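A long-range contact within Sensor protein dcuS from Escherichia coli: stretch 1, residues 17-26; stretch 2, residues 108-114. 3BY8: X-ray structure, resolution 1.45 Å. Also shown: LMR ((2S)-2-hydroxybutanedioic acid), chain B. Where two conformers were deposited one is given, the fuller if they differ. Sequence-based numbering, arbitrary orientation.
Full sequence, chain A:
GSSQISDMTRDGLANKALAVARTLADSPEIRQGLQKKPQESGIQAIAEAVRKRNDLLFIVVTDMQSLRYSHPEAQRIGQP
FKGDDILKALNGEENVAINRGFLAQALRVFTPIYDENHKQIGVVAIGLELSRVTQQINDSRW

Stretch 1 (17-26) ALAVARTLAD
Stretch 2 (108-114) RVFTPIY

A helix that begins earlier in the chain runs through residues 17-24 (phi/psi near -63/-41); Ala25 is at -53/-23. Its N-to-C direction lies 23° from that of strand 108-114 (signed crossing angle -23°), with axes 8.0 Å apart at closest approach. The strand is extended, phi -75 to -144 and psi 130 to 155, with Pro112 at -75/154. CA-CA distances set the register: Leu18-Val109 6.1 Å, Arg22-Thr111 6.3 Å, Ala25-Ile113 4.8 Å. Backbone bonds such as Ala21 N to Ala17 O (3.0 Å) and Ala25 N to Ala21 O (2.9 Å) hold the helix; Thr23 (m) adds OG1 to Ala19 O, 2.7 Å.

No direct hydrogen bond crosses the interface, so the direct contact is van der Waals packing, burying 387 Å², both sides summed. Ala17, Ala21 and Ala25 point toward the strand, and their CB methyls face it. Ala17 CB meets CG2 of Val109 (m) at 3.7 Å; Leu18 CG (chi1 -99°, chi2 t) lies 3.8 Å from Val109 CB. Thr111 (chi1 -161°, t) turns its methyl to the helix, CG2 lying 3.8 Å from Ala21 CB and 3.6 Å from Ala21 O. Ala25 CB sits 3.6 Å from Pro112 O and 4.1 Å from CG1 of Ile113 (m, t).

One water bridges the C-terminal ends, donating to Ala25 O (3.0 Å) and accepting from Tyr114 N (2.8 Å).

Arg108 points away from the helix; its NH1 donates to malate O2 (2.9 Å), which lies near the guanidinium plane.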

ATOM      1  N   ALA A  17      -5.759  -2.059   8.180  1.00 11.99           N
ATOM      2  CA  ALA A  17      -5.035  -1.630   6.981  1.00 12.03           C
ATOM      3  C   ALA A  17      -4.366  -2.857   6.334  1.00 11.75           C
ATOM      4  O   ALA A  17      -4.387  -2.976   5.102  1.00  9.93           O
ATOM      5  CB  ALA A  17      -3.999  -0.598   7.364  1.00 12.01           C
ATOM      6  N   LEU A  18      -3.785  -3.754   7.135  1.00 10.11           N
ATOM      7  CA  LEU A  18      -3.179  -4.953   6.579  1.00 12.79           C
ATOM      8  C   LEU A  18      -4.216  -5.856   5.893  1.00 11.43           C
ATOM      9  O   LEU A  18      -3.925  -6.472   4.870  1.00 12.16           O
ATOM     10  CB  LEU A  18      -2.413  -5.736   7.652  1.00 14.80           C
ATOM     11  CG  LEU A  18      -0.894  -5.530   7.684  1.00 20.47           C
ATOM     12  CD1 LEU A  18      -0.349  -6.319   8.865  1.00 22.07           C
ATOM     13  CD2 LEU A  18      -0.247  -5.988   6.345  1.00 19.13           C
ATOM     14  N   ALA A  19      -5.431  -5.922   6.447  1.00 12.44           N
ATOM     15  CA  ALA A  19      -6.474  -6.751   5.846  1.00 12.70           C
ATOM     16  C   ALA A  19      -6.815  -6.188   4.464  1.00 10.79           C
ATOM     17  O   ALA A  19      -6.992  -6.938   3.500  1.00 11.43           O
ATOM     18  CB  ALA A  19      -7.704  -6.757   6.742  1.00 12.63           C
ATOM     19  N   VAL A  20      -6.898  -4.870   4.343  1.00  9.27           N
ATOM     20  CA  VAL A  20      -7.131  -4.260   3.037  1.00  9.21           C
ATOM     21  C   VAL A  20      -5.972  -4.585   2.083  1.00 10.35           C
ATOM     22  O   VAL A  20      -6.200  -4.986   0.942  1.00 11.90           O
ATOM     23  CB  VAL A  20      -7.287  -2.714   3.156  1.00  9.74           C
ATOM     24  CG1 VAL A  20      -7.436  -2.052   1.792  1.00  9.80           C
ATOM     25  CG2 VAL A  20      -8.501  -2.388   4.075  1.00 10.74           C
ATOM     26  N   ALA A  21      -4.734  -4.449   2.564  1.00 10.66           N
ATOM     27  CA  ALA A  21      -3.576  -4.690   1.709  1.00 10.99           C
ATOM     28  C   ALA A  21      -3.529  -6.125   1.225  1.00  9.90           C
ATOM     29  O   ALA A  21      -3.286  -6.378   0.053  1.00 10.41           O
ATOM     30  CB  ALA A  21      -2.335  -4.353   2.491  1.00 11.61           C
ATOM     31  N   ARG A  22      -3.799  -7.068   2.119  1.00 10.61           N
ATOM     32  CA  ARG A  22      -3.781  -8.487   1.784  1.00  9.88           C
ATOM     33  C   ARG A  22      -4.868  -8.799   0.766  1.00 12.19           C
ATOM     34  O   ARG A  22      -4.666  -9.562  -0.171  1.00 12.49           O
ATOM     35  CB  ARG A  22      -4.002  -9.332   3.042  1.00 12.11           C
ATOM     36  CG  ARG A  22      -2.816  -9.305   3.999  1.00 12.77           C
ATOM     37  CD  ARG A  22      -3.247  -9.944   5.319  1.00 15.65           C
ATOM     38  NE  ARG A  22      -2.132 -10.077   6.241  1.00 15.05           N
ATOM     39  CZ  ARG A  22      -2.215 -10.647   7.440  1.00 20.31           C
ATOM     40  NH1 ARG A  22      -3.376 -11.149   7.869  1.00 20.49           N
ATOM     41  NH2 ARG A  22      -1.135 -10.718   8.218  1.00 18.59           N
ATOM     42  N   THR A  23      -6.030  -8.183   0.941  1.00 12.41           N
ATOM     43  CA  THR A  23      -7.108  -8.427   0.010  1.00 13.47           C
ATOM     44  C   THR A  23      -6.717  -7.957  -1.389  1.00 12.66           C
ATOM     45  O   THR A  23      -6.889  -8.695  -2.385  1.00 13.35           O
ATOM     46  CB  THR A  23      -8.364  -7.708   0.498  1.00  9.22           C
ATOM     47  OG1 THR A  23      -8.721  -8.218   1.787  1.00 12.29           O
ATOM     48  CG2 THR A  23      -9.528  -7.970  -0.486  1.00 12.71           C
ATOM     49  N   LEU A  24      -6.178  -6.748  -1.489  1.00 10.55           N
ATOM     50  CA  LEU A  24      -5.747  -6.225  -2.782  1.00 11.44           C
ATOM     51  C   LEU A  24      -4.612  -7.058  -3.370  1.00 13.10           C
ATOM     52  O   LEU A  24      -4.542  -7.199  -4.601  1.00 16.22           O
ATOM     53  CB  LEU A  24      -5.285  -4.791  -2.639  1.00 12.25           C
ATOM     54  CG  LEU A  24      -6.401  -3.813  -2.360  1.00 13.71           C
ATOM     55  CD1 LEU A  24      -5.848  -2.421  -2.114  1.00 14.41           C
ATOM     56  CD2 LEU A  24      -7.325  -3.789  -3.533  1.00 17.54           C
ATOM     57  N   ALA A  25      -3.721  -7.577  -2.544  0.50 11.50           N
ATOM     58  CA  ALA A  25      -2.626  -8.377  -3.091  0.50 12.96           C
ATOM     59  C   ALA A  25      -3.158  -9.505  -3.997  0.50  9.90           C
ATOM     60  O   ALA A  25      -2.437 -10.006  -4.861  0.50 12.23           O
ATOM     61  CB  ALA A  25      -1.804  -8.957  -1.953  0.50 12.34           C
ATOM     62  N   ASP A  26      -4.415  -9.894  -3.808  0.50  8.70           N
ATOM     63  CA  ASP A  26      -5.004 -10.985  -4.574  0.50 12.01           C
ATOM     64  C   ASP A  26      -5.858 -10.578  -5.771  0.50 14.86           C
ATOM     65  O   ASP A  26      -6.616 -11.395  -6.296  0.50 15.98           O
ATOM     66  CB  ASP A  26      -5.825 -11.892  -3.645  0.50 15.36           C
ATOM     67  CG  ASP A  26      -4.960 -12.682  -2.684  0.50 18.35           C
ATOM     68  OD1 ASP A  26      -3.746 -12.788  -2.922  0.50 18.97           O
ATOM     69  OD2 ASP A  26      -5.498 -13.216  -1.696  0.50 18.08           O
ATOM     70  N   ARG A 108       2.117   3.000   8.456  1.00 11.93           N
ATOM     71  CA  ARG A 108       2.128   2.322   7.167  1.00 11.54           C
ATOM     72  C   ARG A 108       2.332   0.834   7.284  1.00  9.58           C
ATOM     73  O   ARG A 108       3.104   0.361   8.092  1.00 12.22           O
ATOM     74  CB  ARG A 108       3.270   2.948   6.352  1.00 10.31           C
ATOM     75  CG  ARG A 108       3.080   4.447   6.138  1.00 10.62           C
ATOM     76  CD  ARG A 108       4.397   5.264   6.195  1.00 10.62           C
ATOM     77  NE  ARG A 108       5.432   4.837   5.241  1.00  9.62           N
ATOM     78  CZ  ARG A 108       5.682   5.424   4.082  1.00  9.13           C
ATOM     79  NH1 ARG A 108       4.983   6.473   3.657  1.00 11.42           N
ATOM     80  NH2 ARG A 108       6.719   4.999   3.361  1.00 10.91           N
ATOM     81  N   VAL A 109       1.612   0.093   6.444  1.00 11.05           N
ATOM     82  CA  VAL A 109       1.711  -1.353   6.411  1.00 10.75           C
ATOM     83  C   VAL A 109       2.015  -1.819   4.989  1.00  9.65           C
ATOM     84  O   VAL A 109       1.682  -1.150   3.982  1.00  9.98           O
ATOM     85  CB  VAL A 109       0.409  -2.054   6.948  1.00 11.92           C
ATOM     86  CG1 VAL A 109       0.093  -1.491   8.351  1.00 14.01           C
ATOM     87  CG2 VAL A 109      -0.781  -1.874   6.001  1.00 11.64           C
ATOM     88  N   PHE A 110       2.617  -3.004   4.929  1.00  9.40           N
ATOM     89  CA  PHE A 110       3.088  -3.527   3.641  1.00  8.10           C
ATOM     90  C   PHE A 110       2.902  -5.018   3.586  1.00 10.29           C
ATOM     91  O   PHE A 110       3.167  -5.718   4.566  1.00 12.10           O
ATOM     92  CB  PHE A 110       4.621  -3.279   3.485  1.00  9.42           C
ATOM     93  CG  PHE A 110       5.018  -1.841   3.559  1.00  8.44           C
ATOM     94  CD1 PHE A 110       5.121  -1.195   4.802  1.00 10.23           C
ATOM     95  CD2 PHE A 110       5.294  -1.118   2.397  1.00  9.34           C
ATOM     96  CE1 PHE A 110       5.497   0.162   4.866  1.00 11.13           C
ATOM     97  CE2 PHE A 110       5.667   0.216   2.466  1.00  9.29           C
ATOM     98  CZ  PHE A 110       5.772   0.862   3.705  1.00  9.20           C
ATOM     99  N   THR A 111       2.475  -5.519   2.430  1.00  9.25           N
ATOM    100  CA  THR A 111       2.356  -6.961   2.248  1.00  9.74           C
ATOM    101  C   THR A 111       2.766  -7.323   0.806  1.00  9.71           C
ATOM    102  O   THR A 111       2.541  -6.559  -0.128  1.00 10.31           O
ATOM    103  CB  THR A 111       0.908  -7.463   2.591  1.00  8.91           C
ATOM    104  OG1 THR A 111       0.944  -8.876   2.836  1.00 11.28           O
ATOM    105  CG2 THR A 111      -0.079  -7.178   1.438  1.00 11.70           C
ATOM    106  N   PRO A 112       3.382  -8.504   0.614  1.00  9.92           N
ATOM    107  CA  PRO A 112       3.796  -8.887  -0.737  1.00 11.13           C
ATOM    108  C   PRO A 112       2.671  -9.338  -1.656  1.00 12.44           C
ATOM    109  O   PRO A 112       1.631  -9.835  -1.168  1.00 13.79           O
ATOM    110  CB  PRO A 112       4.844  -9.994  -0.497  1.00 13.44           C
ATOM    111  CG  PRO A 112       4.468 -10.566   0.844  1.00 16.05           C
ATOM    112  CD  PRO A 112       3.889  -9.423   1.651  1.00 13.13           C
ATOM    113  N   ILE A 113       2.871  -9.179  -2.965  1.00 11.56           N
ATOM    114  CA  ILE A 113       1.928  -9.617  -4.006  1.00 12.12           C
ATOM    115  C   ILE A 113       2.635 -10.797  -4.702  1.00 11.83           C
ATOM    116  O   ILE A 113       3.813 -10.671  -5.111  1.00 11.04           O
ATOM    117  CB  ILE A 113       1.674  -8.524  -5.055  1.00 12.67           C
ATOM    118  CG1 ILE A 113       1.095  -7.275  -4.375  1.00 10.66           C
ATOM    119  CG2 ILE A 113       0.656  -9.039  -6.122  1.00 13.62           C
ATOM    120  CD1 ILE A 113       0.898  -6.095  -5.301  1.00 12.86           C
ATOM    121  N   TYR A 114       1.939 -11.923  -4.853  1.00 14.42           N
ATOM    122  CA  TYR A 114       2.499 -13.114  -5.486  1.00 14.86           C
ATOM    123  C   TYR A 114       1.734 -13.506  -6.737  1.00 16.11           C
ATOM    124  O   TYR A 114       0.527 -13.230  -6.844  1.00 18.26           O
ATOM    125  CB  TYR A 114       2.423 -14.268  -4.482  1.00 15.98           C
ATOM    126  CG  TYR A 114       3.273 -14.067  -3.253  1.00 17.39           C
ATOM    127  CD1 TYR A 114       4.664 -14.216  -3.314  1.00 19.01           C
ATOM    128  CD2 TYR A 114       2.695 -13.733  -2.029  1.00 21.32           C
ATOM    129  CE1 TYR A 114       5.453 -14.038  -2.190  1.00 19.72           C
ATOM    130  CE2 TYR A 114       3.485 -13.556  -0.894  1.00 18.48           C
ATOM    131  CZ  TYR A 114       4.856 -13.714  -0.985  1.00 21.37           C
ATOM    132  OH  TYR A 114       5.647 -13.570   0.135  1.00 21.90           O
TER
HETATM  133  C1  LMR B   1       5.091   6.522  -1.388  1.00 14.13           C
HETATM  134  O1A LMR B   1       4.227   6.378  -2.214  1.00 13.75           O
HETATM  135  O1B LMR B   1       6.222   6.927  -1.730  1.00 14.45           O
HETATM  136  C2  LMR B   1       4.661   6.572   0.046  1.00 13.78           C
HETATM  137  O2  LMR B   1       5.784   6.993   0.936  1.00 13.56           O
HETATM  138  C3  LMR B   1       3.343   7.342   0.258  1.00 13.25           C
HETATM  139  C4  LMR B   1       3.638   8.853   0.335  1.00 12.93           C
HETATM  140  O4A LMR B   1       3.948   9.453  -0.694  1.00 14.28           O
HETATM  141  O4B LMR B   1       3.626   9.438   1.457  1.00 12.91           O
HETATM  142  O   HOH W   1      -0.618 -12.096  -3.652  1.00 19.87           O